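Local coordinates for putative carboxynorspermidine decarboxylase protein (Sinorhizobium meliloti, PDB 3MT1) that probably catalyses the pyridoxal 5'-phosphate-dependent decarboxylation of carboxynorspermidine and carboxyspermidine to norspermidine and spermidine, as a homodimer, at residues B[40-45]-B[67-72]; B[65-68]-B[73-76]; B[171-176]-B[210-215]; B[179-184]-B[217-222]. All coordinates share one frame; numbering follows the deposited sequence.

Interaction 1. Residues B[40-45]-B[67-72]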
# COMPACT_ATOMS: atom_id res chain seq x y z
N ALA B 40 9.04 -4.33 11.37
CA ALA B 40 8.87 -3.49 12.54
C ALA B 40 7.74 -4.03 13.43
O ALA B 40 7.04 -3.30 14.13
CB ALA B 40 8.63 -2.07 12.11
N THR B 41 7.61 -5.35 13.43
CA THR B 41 6.59 -6.01 14.22
C THR B 41 7.14 -6.16 15.64
O THR B 41 7.68 -7.22 16.02
CB THR B 41 6.26 -7.34 13.62
OG1 THR B 41 5.71 -7.09 12.33
CG2 THR B 41 5.23 -8.08 14.44
N TRP B 42 6.95 -5.09 16.41
CA TRP B 42 7.67 -4.92 17.65
C TRP B 42 7.40 -5.96 18.75
O TRP B 42 8.27 -6.20 19.58
CB TRP B 42 7.54 -3.49 18.19
CG TRP B 42 6.14 -2.96 18.34
CD1 TRP B 42 5.42 -2.26 17.40
CD2 TRP B 42 5.33 -3.03 19.49
NE1 TRP B 42 4.21 -1.94 17.88
CE2 TRP B 42 4.12 -2.37 19.18
CE3 TRP B 42 5.51 -3.56 20.77
CZ2 TRP B 42 3.07 -2.26 20.11
CZ3 TRP B 42 4.47 -3.44 21.70
CH2 TRP B 42 3.26 -2.81 21.36
N SER B 43 6.25 -6.63 18.72
CA SER B 43 5.97 -7.64 19.74
C SER B 43 6.97 -8.81 19.79
O SER B 43 6.92 -9.62 20.75
CB SER B 43 4.56 -8.21 19.58
OG SER B 43 4.44 -8.80 18.30
N VAL B 44 7.82 -8.93 18.76
CA VAL B 44 8.86 -9.94 18.76
C VAL B 44 10.25 -9.34 18.98
O VAL B 44 11.25 -10.07 18.94
CB VAL B 44 8.82 -10.89 17.48
CG1 VAL B 44 7.46 -11.60 17.34
CG2 VAL B 44 9.22 -10.16 16.19
N PHE B 45 10.34 -8.04 19.23
CA PHE B 45 11.63 -7.46 19.54
C PHE B 45 12.33 -8.06 20.77
O PHE B 45 13.55 -8.19 20.81
CB PHE B 45 11.52 -5.95 19.71
CG PHE B 45 11.27 -5.20 18.43
CD1 PHE B 45 11.31 -5.85 17.20
CD2 PHE B 45 11.03 -3.85 18.45
CE1 PHE B 45 11.08 -5.16 16.05
CE2 PHE B 45 10.81 -3.15 17.26
CZ PHE B 45 10.84 -3.81 16.09
N ARG B 67 14.13 3.03 19.37
CA ARG B 67 14.53 3.46 20.70
C ARG B 67 13.58 2.95 21.76
O ARG B 67 14.03 2.31 22.70
CB ARG B 67 14.72 4.99 20.80
CG ARG B 67 14.94 5.54 22.25
CD ARG B 67 16.17 4.97 23.01
NE ARG B 67 17.43 5.39 22.40
CZ ARG B 67 18.44 4.58 22.06
NH1 ARG B 67 18.39 3.26 22.27
NH2 ARG B 67 19.53 5.10 21.49
N GLU B 68 12.28 3.20 21.60
CA GLU B 68 11.31 2.83 22.65
C GLU B 68 11.03 1.36 22.83
O GLU B 68 10.76 0.94 23.93
CB GLU B 68 9.99 3.60 22.49
CG GLU B 68 10.21 5.10 22.70
CD GLU B 68 8.96 5.95 22.61
OE1 GLU B 68 7.85 5.38 22.44
OE2 GLU B 68 9.07 7.19 22.71
N ARG B 69 11.09 0.56 21.77
CA ARG B 69 10.67 -0.84 21.92
C ARG B 69 11.81 -1.79 21.63
O ARG B 69 11.70 -2.97 21.88
CB ARG B 69 9.54 -1.20 20.93
CG ARG B 69 8.25 -0.48 21.03
CD ARG B 69 7.59 -0.69 22.33
NE ARG B 69 6.34 0.04 22.38
CZ ARG B 69 5.41 -0.15 23.31
NH1 ARG B 69 5.58 -1.05 24.28
NH2 ARG B 69 4.28 0.57 23.25
N PHE B 70 12.87 -1.32 21.00
CA PHE B 70 13.94 -2.25 20.72
C PHE B 70 15.11 -2.02 21.63
O PHE B 70 15.66 -2.97 22.15
CB PHE B 70 14.36 -2.22 19.25
CG PHE B 70 15.20 -3.41 18.84
CD1 PHE B 70 16.51 -3.56 19.30
CD2 PHE B 70 14.67 -4.39 18.01
CE1 PHE B 70 17.25 -4.67 18.94
CE2 PHE B 70 15.42 -5.49 17.61
CZ PHE B 70 16.70 -5.63 18.06
N GLY B 71 15.47 -0.75 21.84
CA GLY B 71 16.58 -0.39 22.72
C GLY B 71 17.92 -0.62 22.07
O GLY B 71 17.99 -0.82 20.85
N LYS B 72 18.98 -0.61 22.88
CA LYS B 72 20.37 -0.81 22.42
C LYS B 72 20.77 0.34 21.47
O LYS B 72 20.38 1.48 21.72
CB LYS B 72 20.57 -2.21 21.79
CG LYS B 72 20.42 -3.43 22.77
CD LYS B 72 21.10 -4.69 22.17
CE LYS B 72 21.24 -5.84 23.16
NZ LYS B 72 21.94 -7.03 22.55
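W42 and R69 meet flat to flat: the guanidinium lies on the six-membered part of the indole, planes 18° apart, a cation-pi stack with R69 CZ 4.1 Å from the centroid of that W42 ring. The nearest pair is W42 CZ3 and R69 NH1 at 3.7 Å. R69 reaches this place by a bend at chi2 (-62°), which runs its CG and CD along the indole before the charged end settles over it. Both polar ends are held by the second subunit: R69 NE forms a salt bridge with E361 of that chain, and W42 NE1 bonds to the backbone O of the same E361. Deeper in, F45 is clasped on both faces. W42 CA sits over the centre of one, while F70 turns an edge to the other in an edge-to-face pair, planes at 61°, with F70 CD2 3.5 Å from F45 CG. R69 O lies in the F45 ring plane at its edge, 3.6 Å from CD2 of F45. The contact thus sets the loop between strand 31-35 and helix 45-49 against the C-terminal end of helix 60-70, with F45 and F70 both resting on L34 of strand 31-35.

Interaction 2. Residues B[65-68]-B[73-76]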
# COMPACT_ATOMS: atom_id res chain seq x y z
N LEU B 65 10.41 4.17 17.27
CA LEU B 65 10.00 2.81 17.54
C LEU B 65 11.21 2.00 17.99
O LEU B 65 11.07 1.22 18.92
CB LEU B 65 9.35 2.14 16.31
CG LEU B 65 8.98 0.67 16.46
CD1 LEU B 65 7.76 0.47 17.36
CD2 LEU B 65 8.69 0.09 15.15
N GLY B 66 12.38 2.18 17.35
CA GLY B 66 13.57 1.40 17.65
C GLY B 66 14.09 1.73 19.04
O GLY B 66 14.44 0.83 19.80
N ARG B 67 14.13 3.03 19.37
CA ARG B 67 14.53 3.46 20.70
C ARG B 67 13.58 2.95 21.76
O ARG B 67 14.03 2.31 22.70
CB ARG B 67 14.72 4.99 20.80
CG ARG B 67 14.94 5.54 22.25
CD ARG B 67 16.17 4.97 23.01
NE ARG B 67 17.43 5.39 22.40
CZ ARG B 67 18.44 4.58 22.06
NH1 ARG B 67 18.39 3.26 22.27
NH2 ARG B 67 19.53 5.10 21.49
N GLU B 68 12.28 3.20 21.60
CA GLU B 68 11.31 2.83 22.65
C GLU B 68 11.03 1.36 22.83
O GLU B 68 10.76 0.94 23.93
CB GLU B 68 9.99 3.60 22.49
CG GLU B 68 10.21 5.10 22.70
CD GLU B 68 8.96 5.95 22.61
OE1 GLU B 68 7.85 5.38 22.44
OE2 GLU B 68 9.07 7.19 22.71
N GLU B 73 21.54 0.07 20.42
CA GLU B 73 21.97 1.14 19.53
C GLU B 73 20.88 1.48 18.48
O GLU B 73 20.34 0.58 17.81
CB GLU B 73 23.26 0.74 18.80
CG GLU B 73 24.41 1.73 19.03
CD GLU B 73 25.65 1.45 18.21
OE1 GLU B 73 26.45 0.57 18.64
OE2 GLU B 73 25.83 2.15 17.18
N THR B 74 20.58 2.76 18.33
CA THR B 74 19.65 3.20 17.28
C THR B 74 20.34 4.12 16.28
O THR B 74 20.97 5.10 16.67
CB THR B 74 18.33 3.87 17.84
OG1 THR B 74 18.53 5.28 17.97
CG2 THR B 74 17.92 3.29 19.19
N HIS B 75 20.20 3.79 15.01
CA HIS B 75 20.79 4.59 13.91
C HIS B 75 19.67 5.24 13.14
O HIS B 75 18.65 4.60 12.86
CB HIS B 75 21.61 3.73 12.95
CG HIS B 75 22.93 3.30 13.50
ND1 HIS B 75 24.01 2.99 12.69
CD2 HIS B 75 23.36 3.16 14.78
CE1 HIS B 75 25.03 2.63 13.45
NE2 HIS B 75 24.67 2.74 14.72
N ALA B 76 19.86 6.50 12.82
CA ALA B 76 18.89 7.22 12.02
C ALA B 76 19.45 7.55 10.65
O ALA B 76 20.59 7.97 10.53
CB ALA B 76 18.44 8.50 12.75
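R67 and T74 pack helix 60-70 onto strand 73-77 within a beta-alpha-beta unit, strand 54-57, helix, strand 73-77, of the eight-stranded parallel barrel. The van der Waals part of the contact centres on one methyl group. T74 CG2 stands over a face of the R67 guanidinium, toward its rim, with R67 NH1 as its nearest atom, while the two side chains cross at about a right angle. The same methyl meets the backbone of G66, whose C is 4.1 Å from T74 CG2; with no side chain at G66, helix and strand approach closely, and the CA atoms of R67 and T74 are 6.2 Å apart. Bends at chi2 (59°) and chi3 (67°) fold R67 back over the threonine.

The polar ends bond to residues outside the pair. R67 NH1 donates to K72 O, almost straight at 171°, and R67 NH2 makes a salt bridge with D94. T74 OG1 is hydrogen-bonded to H92 O, and D94 also accepts from T74 N, so H92 at the end of helix 83-92 and D94 just before strand 95-98 serve both sides of the contact. An alanine in place of R67 would probably leave D94 without this charged partner, K72 O without this donor and the T74 methyl uncovered on that side.

On the other side of the strand, a histidine-carboxylate bond links alternate residues, and E73 has a second charged partner in K95. H75 NE2, with the acceptor close to its ring plane, donates to E73 OE2 at 2.8 Å.

Interaction 3. Residues B[171-176]-B[210-215]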
# COMPACT_ATOMS: atom_id res chain seq x y z
N GLY B 171 30.78 -14.56 -3.04
CA GLY B 171 31.71 -14.11 -4.05
C GLY B 171 31.39 -12.70 -4.55
O GLY B 171 32.31 -11.87 -4.68
N LEU B 172 30.09 -12.43 -4.80
CA LEU B 172 29.66 -11.13 -5.32
C LEU B 172 29.79 -10.04 -4.30
O LEU B 172 30.28 -8.96 -4.63
CB LEU B 172 28.22 -11.16 -5.86
CG LEU B 172 27.63 -9.77 -6.17
CD1 LEU B 172 28.31 -9.09 -7.35
CD2 LEU B 172 26.12 -9.85 -6.39
N PHE B 173 29.35 -10.32 -3.07
CA PHE B 173 29.61 -9.41 -1.95
C PHE B 173 31.11 -9.13 -1.82
O PHE B 173 31.54 -7.97 -1.68
CB PHE B 173 29.07 -9.95 -0.61
CG PHE B 173 29.57 -9.19 0.58
CD1 PHE B 173 29.09 -7.91 0.87
CD2 PHE B 173 30.57 -9.71 1.40
CE1 PHE B 173 29.58 -7.19 1.95
CE2 PHE B 173 31.07 -8.99 2.50
CZ PHE B 173 30.57 -7.73 2.77
N ASP B 174 31.92 -10.18 -1.91
CA ASP B 174 33.36 -9.99 -1.80
C ASP B 174 33.92 -8.96 -2.79
O ASP B 174 34.74 -8.10 -2.40
CB ASP B 174 34.16 -11.28 -1.91
CG ASP B 174 35.65 -11.02 -1.81
OD1 ASP B 174 36.05 -10.27 -0.87
OD2 ASP B 174 36.41 -11.51 -2.70
N ARG B 175 33.48 -9.04 -4.04
CA ARG B 175 33.89 -8.07 -5.04
C ARG B 175 33.39 -6.66 -4.78
O ARG B 175 34.09 -5.70 -5.03
CB ARG B 175 33.48 -8.52 -6.43
CG ARG B 175 34.12 -9.82 -6.74
CD ARG B 175 34.17 -10.09 -8.19
NE ARG B 175 35.00 -11.25 -8.43
CZ ARG B 175 36.28 -11.18 -8.79
NH1 ARG B 175 36.85 -9.99 -8.94
NH2 ARG B 175 36.97 -12.31 -9.00
N MSE B 176 32.18 -6.54 -4.25
CA MSE B 176 31.60 -5.22 -4.01
C MSE B 176 32.32 -4.50 -2.89
O MSE B 176 32.56 -3.29 -2.96
CB MSE B 176 30.13 -5.37 -3.71
CG MSE B 176 29.46 -6.19 -4.75
SE MSE B 176 28.39 -5.09 -5.87
CE MSE B 176 26.72 -5.49 -4.93
N ASP B 210 31.31 -18.24 7.63
CA ASP B 210 32.61 -18.13 8.30
C ASP B 210 33.65 -17.48 7.41
O ASP B 210 34.42 -16.64 7.86
CB ASP B 210 33.08 -19.49 8.77
CG ASP B 210 32.19 -20.06 9.87
OD1 ASP B 210 32.16 -19.47 10.99
OD2 ASP B 210 31.53 -21.09 9.62
N ALA B 211 33.67 -17.86 6.14
CA ALA B 211 34.38 -17.08 5.15
C ALA B 211 33.95 -15.59 5.22
O ALA B 211 34.78 -14.69 5.31
CB ALA B 211 34.12 -17.67 3.75
N PHE B 212 32.65 -15.35 5.20
CA PHE B 212 32.09 -13.99 5.27
C PHE B 212 32.46 -13.20 6.54
O PHE B 212 32.75 -12.00 6.46
CB PHE B 212 30.58 -14.10 5.10
CG PHE B 212 29.82 -12.87 5.42
CD1 PHE B 212 29.74 -11.82 4.51
CD2 PHE B 212 29.12 -12.76 6.62
CE1 PHE B 212 28.99 -10.68 4.78
CE2 PHE B 212 28.38 -11.62 6.91
CZ PHE B 212 28.31 -10.58 5.98
N SER B 213 32.43 -13.87 7.69
CA SER B 213 32.94 -13.34 8.97
C SER B 213 34.41 -12.97 8.89
O SER B 213 34.82 -11.94 9.42
CB SER B 213 32.78 -14.36 10.09
OG SER B 213 31.41 -14.52 10.44
N ALA B 214 35.19 -13.83 8.24
CA ALA B 214 36.63 -13.64 8.11
C ALA B 214 36.93 -12.45 7.20
O ALA B 214 37.89 -11.72 7.41
CB ALA B 214 37.26 -14.89 7.56
N ARG B 215 36.10 -12.27 6.19
CA ARG B 215 36.26 -11.15 5.28
C ARG B 215 35.87 -9.83 5.99
O ARG B 215 36.47 -8.79 5.73
CB ARG B 215 35.43 -11.38 4.01
CG ARG B 215 35.48 -10.24 3.01
CD ARG B 215 36.88 -10.11 2.38
NE ARG B 215 36.99 -8.96 1.45
CZ ARG B 215 37.49 -7.77 1.78
NH1 ARG B 215 37.93 -7.54 3.01
NH2 ARG B 215 37.57 -6.81 0.88
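The F173 ring carries F212 on one face, and the F212 ring has F173 CD2 at its edge, close to its plane: an offset edge-to-face pair in which helix 170-190 meets helix 209-223, two neighbouring outer helices of the alpha/beta barrel. The planes stand at 61° and the centroids of the F173 and F212 rings are 5.3 Å apart; the closest atoms are F173 CE2 and F212 CE1 at 3.5 Å. Each phenylalanine has CG anti to its own backbone N (chi1 168° for both), which swings the rings into the buried side of the helix pair, where F212 also meets the ring of F202 and V24 of helix 11-28.

The third flat group, the guanidinium of R215, has D174 OD1 at its edge, in plane, whereas the D174 carboxylate is turned 78° against it. The arginine bends at chi2 and crosses the aspartate at about a right angle. Its charge is shared, because R215 NH2 makes a salt bridge with E181, about two turns farther along helix 170-190. One helix therefore offers two carboxylates to a single arginine. On the D174 side the salt bridge rests on one hydrogen bond, R215 NE to D174 OD1 at 2.8 Å.

Interaction 4. Residues B[179-184]-B[217-222]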
# COMPACT_ATOMS: atom_id res chain seq x y z
N GLU B 179 35.53 -3.13 -4.48
CA GLU B 179 35.39 -1.85 -5.19
C GLU B 179 35.14 -0.67 -4.25
O GLU B 179 35.41 0.49 -4.59
CB GLU B 179 34.34 -1.91 -6.32
CG GLU B 179 34.99 -2.07 -7.73
CD GLU B 179 33.99 -2.20 -8.90
OE1 GLU B 179 32.86 -2.72 -8.69
OE2 GLU B 179 34.36 -1.80 -10.03
N ILE B 180 34.65 -0.98 -3.05
CA ILE B 180 34.48 0.00 -1.98
C ILE B 180 35.84 0.54 -1.44
O ILE B 180 36.01 1.75 -1.24
CB ILE B 180 33.61 -0.58 -0.86
CG1 ILE B 180 32.15 -0.60 -1.31
CG2 ILE B 180 33.79 0.20 0.46
CD1 ILE B 180 31.19 -1.34 -0.36
N GLU B 181 36.79 -0.36 -1.23
CA GLU B 181 38.15 0.02 -0.79
C GLU B 181 38.85 0.94 -1.78
O GLU B 181 39.46 1.92 -1.41
CB GLU B 181 38.99 -1.24 -0.50
CG GLU B 181 38.42 -2.11 0.65
CD GLU B 181 39.30 -3.31 1.03
OE1 GLU B 181 38.78 -4.45 0.97
OE2 GLU B 181 40.49 -3.11 1.39
N GLU B 182 38.73 0.61 -3.06
CA GLU B 182 39.39 1.34 -4.13
C GLU B 182 38.85 2.75 -4.32
O GLU B 182 39.61 3.66 -4.64
CB GLU B 182 39.28 0.55 -5.43
CG GLU B 182 39.53 -0.94 -5.22
CD GLU B 182 39.91 -1.67 -6.50
OE1 GLU B 182 39.02 -1.90 -7.36
OE2 GLU B 182 41.10 -2.04 -6.63
N ARG B 183 37.55 2.94 -4.11
CA ARG B 183 36.95 4.27 -4.22
C ARG B 183 37.10 5.12 -2.95
O ARG B 183 37.24 6.34 -3.04
CB ARG B 183 35.48 4.21 -4.68
CG ARG B 183 35.28 4.43 -6.20
CD ARG B 183 33.84 4.13 -6.60
NE ARG B 183 33.44 4.77 -7.86
CZ ARG B 183 33.70 4.29 -9.08
NH1 ARG B 183 34.37 3.15 -9.25
NH2 ARG B 183 33.28 4.96 -10.15
N PHE B 184 37.09 4.49 -1.78
CA PHE B 184 37.01 5.27 -0.54
C PHE B 184 37.97 4.80 0.55
O PHE B 184 38.01 5.40 1.62
CB PHE B 184 35.57 5.30 0.02
CG PHE B 184 34.51 5.72 -0.97
CD1 PHE B 184 33.48 4.85 -1.30
CD2 PHE B 184 34.55 6.97 -1.59
CE1 PHE B 184 32.50 5.22 -2.22
CE2 PHE B 184 33.58 7.35 -2.52
CZ PHE B 184 32.55 6.48 -2.84
N ARG B 217 36.21 -9.40 9.32
CA ARG B 217 37.35 -9.16 10.20
C ARG B 217 38.46 -8.36 9.51
O ARG B 217 38.98 -7.39 10.07
CB ARG B 217 37.91 -10.48 10.73
CG ARG B 217 37.31 -10.95 12.05
CD ARG B 217 38.37 -11.28 13.11
NE ARG B 217 37.73 -11.72 14.36
CZ ARG B 217 37.30 -10.91 15.32
NH1 ARG B 217 37.44 -9.60 15.23
NH2 ARG B 217 36.72 -11.41 16.40
N ALA B 218 38.81 -8.78 8.30
CA ALA B 218 39.95 -8.22 7.58
C ALA B 218 39.71 -6.76 7.15
O ALA B 218 40.63 -5.92 7.17
CB ALA B 218 40.30 -9.09 6.39
N PHE B 219 38.49 -6.44 6.77
CA PHE B 219 38.15 -5.08 6.45
C PHE B 219 38.25 -4.23 7.71
O PHE B 219 38.82 -3.15 7.69
CB PHE B 219 36.75 -5.00 5.88
CG PHE B 219 36.35 -3.62 5.48
CD1 PHE B 219 35.80 -2.74 6.41
CD2 PHE B 219 36.52 -3.20 4.16
CE1 PHE B 219 35.44 -1.46 6.03
CE2 PHE B 219 36.16 -1.92 3.77
CZ PHE B 219 35.62 -1.04 4.70
N SER B 220 37.69 -4.72 8.81
CA SER B 220 37.68 -4.00 10.06
C SER B 220 39.10 -3.87 10.62
O SER B 220 39.42 -2.87 11.25
CB SER B 220 36.76 -4.69 11.06
OG SER B 220 37.04 -4.26 12.39
N ASP B 221 39.93 -4.88 10.39
CA ASP B 221 41.32 -4.87 10.87
C ASP B 221 42.18 -3.88 10.08
O ASP B 221 42.79 -2.99 10.66
CB ASP B 221 41.94 -6.28 10.82
CG ASP B 221 41.63 -7.10 12.07
OD1 ASP B 221 41.03 -6.57 13.03
OD2 ASP B 221 42.00 -8.30 12.10
N ARG B 222 42.19 -4.03 8.77
CA ARG B 222 42.89 -3.11 7.89
C ARG B 222 42.56 -1.65 8.22
O ARG B 222 43.46 -0.85 8.42
CB ARG B 222 42.54 -3.44 6.42
CG ARG B 222 43.01 -2.40 5.40
CD ARG B 222 42.76 -2.84 3.99
NE ARG B 222 43.83 -3.70 3.51
CZ ARG B 222 44.10 -3.91 2.22
NH1 ARG B 222 43.38 -3.32 1.26
NH2 ARG B 222 45.10 -4.71 1.89
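E181 reaches across to helix 209-223 and places its carboxylate among three polar partners. OE2 meets R222 in a salt bridge, R222 NH1 to E181 OE2 2.9 Å, but the hydrogen bond within it is weak, bent to 128° at the hydrogen. The same OE2 is hydrogen-bonded to Y223 OH. The other oxygen, OE1, takes the stronger charged partner, R215 NH2, so the glutamate is held between two arginines that probably stabilise its negative charge. The carboxylate stands 83° from the R222 guanidinium, and R222 gets there through a bend at chi3 (-84°) after an extended start.

The glutamate's carbon chain, extended beyond CG, slides past F219 at the ring's edge, with E181 CG 3.9 Å from F219 CE2. F219 itself is buried and leans on L177 and I188 of helix 170-190 and on I227 of strand 226-229. An alanine at E181 would probably leave R215 NH2 and R222 without this carboxylate, Y223 OH without this partner, and the edge of F219 less covered.

Carbon-chain packing on F219 and the carboxylate's charge pairs thus join two successive outer helices, 170-190 and 209-223, an arrangement in keeping with the alpha/beta barrel of class-II Orn/Lys/Arg decarboxylases.

In the fold
From the N terminus, interaction 1 comes first, closing a loop from the segment after strand 31-35, through strand 54-57, to the end of helix 60-70. Interaction 2 begins on that same helix, shares R67 and E68 with interaction 1, and makes the short return to strand 73-77; G71 N and G66 O, 2.8 Å apart, probably bond where the two meet. Both touch the second subunit. Far along the chain, interactions 3 and 4 alternate their segments and so cross, both joining helix 170-190 to helix 209-223 around strand 193-195. The R215-E181 salt bridge connects them. The two pairs lie at separate parts of the barrel, with nearest atoms of interactions 2 and 4 about 13 Å apart.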